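Local coordinates for uncharacterized protein (Desulfovibrio desulfuricans subsp. desulfuricans str. G20, PDB 2Q30) that is of unknown function but belongs to the RmlC-like cupins, small double-stranded beta-helix proteins, and assembles here from two copies of the chain, at residues Glu25-Ser30 against Lys101-Ile106. Residues are numbered along the deposited sequence; the frame is centred on the assembly and turned at random.
Sequences ELVHES and KVLVTI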
# COMPACT_ATOMS: atom_id res chain seq x y z
N GLU A 25 4.15 5.49 12.56
CA GLU A 25 5.06 4.34 12.84
C GLU A 25 5.85 3.98 11.60
O GLU A 25 5.28 3.81 10.54
CB GLU A 25 4.27 3.13 13.34
CG GLU A 25 3.59 3.34 14.69
CD GLU A 25 2.46 2.34 15.01
OE1 GLU A 25 2.54 1.64 16.05
OE2 GLU A 25 1.46 2.29 14.26
N LEU A 26 7.16 3.81 11.75
CA LEU A 26 8.04 3.43 10.66
C LEU A 26 7.86 1.95 10.42
O LEU A 26 7.98 1.17 11.35
CB LEU A 26 9.50 3.70 11.01
CG LEU A 26 10.53 3.42 9.91
CD1 LEU A 26 10.23 4.26 8.64
CD2 LEU A 26 11.90 3.74 10.46
N VAL A 27 7.55 1.59 9.19
CA VAL A 27 7.35 0.19 8.82
C VAL A 27 8.65 -0.31 8.22
O VAL A 27 9.15 -1.36 8.60
CB VAL A 27 6.13 0.02 7.87
CG1 VAL A 27 5.97 -1.43 7.34
CG2 VAL A 27 4.85 0.50 8.61
N HIS A 28 9.19 0.45 7.28
CA HIS A 28 10.41 0.06 6.59
C HIS A 28 11.13 1.30 6.05
O HIS A 28 10.50 2.31 5.70
CB HIS A 28 10.02 -0.88 5.44
CG HIS A 28 11.17 -1.39 4.64
ND1 HIS A 28 11.93 -2.47 5.05
CD2 HIS A 28 11.68 -1.00 3.46
CE1 HIS A 28 12.86 -2.72 4.14
NE2 HIS A 28 12.73 -1.84 3.17
N GLU A 29 12.46 1.22 6.04
CA GLU A 29 13.24 2.24 5.39
C GLU A 29 14.51 1.61 4.80
O GLU A 29 15.23 0.90 5.48
CB GLU A 29 13.55 3.38 6.35
CG GLU A 29 14.20 4.54 5.64
CD GLU A 29 14.36 5.80 6.48
OE1 GLU A 29 14.17 5.74 7.73
OE2 GLU A 29 14.70 6.84 5.86
N SER A 30 14.73 1.87 3.52
CA SER A 30 15.93 1.41 2.80
C SER A 30 16.30 2.48 1.80
O SER A 30 15.70 3.54 1.77
CB SER A 30 15.59 0.11 2.06
OG SER A 30 14.61 0.36 1.06
N LYS A 101 -6.50 3.89 9.45
CA LYS A 101 -5.08 3.64 9.31
C LYS A 101 -4.73 3.67 7.82
O LYS A 101 -5.46 3.11 6.97
CB LYS A 101 -4.63 2.36 9.99
CG LYS A 101 -3.13 2.21 10.07
CD LYS A 101 -2.73 1.02 10.93
CE LYS A 101 -1.21 0.87 11.08
NZ LYS A 101 -0.88 -0.21 12.09
N VAL A 102 -3.62 4.34 7.53
CA VAL A 102 -3.08 4.42 6.18
C VAL A 102 -1.61 4.01 6.15
O VAL A 102 -0.94 4.09 7.17
CB VAL A 102 -3.25 5.84 5.54
CG1 VAL A 102 -4.73 6.22 5.52
CG2 VAL A 102 -2.40 6.88 6.27
N LEU A 103 -1.16 3.59 4.98
CA LEU A 103 0.23 3.21 4.74
C LEU A 103 0.76 4.12 3.66
O LEU A 103 0.15 4.25 2.61
CB LEU A 103 0.33 1.77 4.27
CG LEU A 103 1.76 1.21 4.22
CD1 LEU A 103 2.44 1.24 5.61
CD2 LEU A 103 1.71 -0.23 3.69
N VAL A 104 1.91 4.72 3.92
CA VAL A 104 2.54 5.62 2.99
C VAL A 104 3.84 5.01 2.54
O VAL A 104 4.61 4.61 3.38
CB VAL A 104 2.80 7.00 3.65
CG1 VAL A 104 3.49 7.98 2.64
CG2 VAL A 104 1.51 7.57 4.19
N THR A 105 4.06 4.94 1.23
CA THR A 105 5.30 4.47 0.60
C THR A 105 5.83 5.65 -0.21
O THR A 105 5.12 6.21 -1.04
CB THR A 105 5.08 3.25 -0.32
OG1 THR A 105 4.50 2.20 0.48
CG2 THR A 105 6.43 2.78 -0.90
N ILE A 106 7.07 6.02 0.07
CA ILE A 106 7.75 7.17 -0.51
C ILE A 106 8.97 6.66 -1.25
O ILE A 106 9.77 5.96 -0.65
CB ILE A 106 8.19 8.15 0.61
CG1 ILE A 106 7.02 8.44 1.59
CG2 ILE A 106 8.74 9.41 0.00
CD1 ILE A 106 7.45 9.19 2.85
O HOH W 1 -1.17 1.40 14.41
O HOH W 2 1.93 0.19 11.74
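Lys-101 and Glu-25 reach for each other across the strand that separates theirs, and two waters bridge the ends of their side chains. From CB, which leaves the backbone on the side of segment 25-30, the Lys-101 side chain runs out with CG turned away from the backbone N (chi1 -169°), and every later torsion is extended too, which carries CG, CD and CE in one straight run; along the way the side chain touches Thr-39. At the tip, NZ stops 4.1 Å from OE2 of Glu-25, too far for a salt bridge. One water takes a hydrogen bond from NZ of Lys-101 at 2.8 Å and donates to OE2 of Glu-25 at the same length. A second accepts from NZ of Lys-101 at 2.9 Å but reaches OE2 of Glu-25 through a weak bond. NZ also donates to the carbonyl O of Leu-11, and the nearby carboxylate would probably help to stabilise the charge of the ammonium group. The Glu-25 side chain meets the lysine at about a right angle.

Farther along, the contact turns apolar: CG2 of Val-27 meets CD1 of Leu-103 at 3.9 Å, methyl against methyl. The second subunit also packs here, its Val-83 on Val-27 and its Val-60 on Leu-103. Strand 23-29 carries a classic beta bulge at this point, with Val-27 and His-28 together opposite the single residue Ile-35 and both backbone-bonded to it. That strand is outermost within this chain in a five-stranded antiparallel sheet of the cupin fold, with strand 34-40 lying between it and strand 100-107.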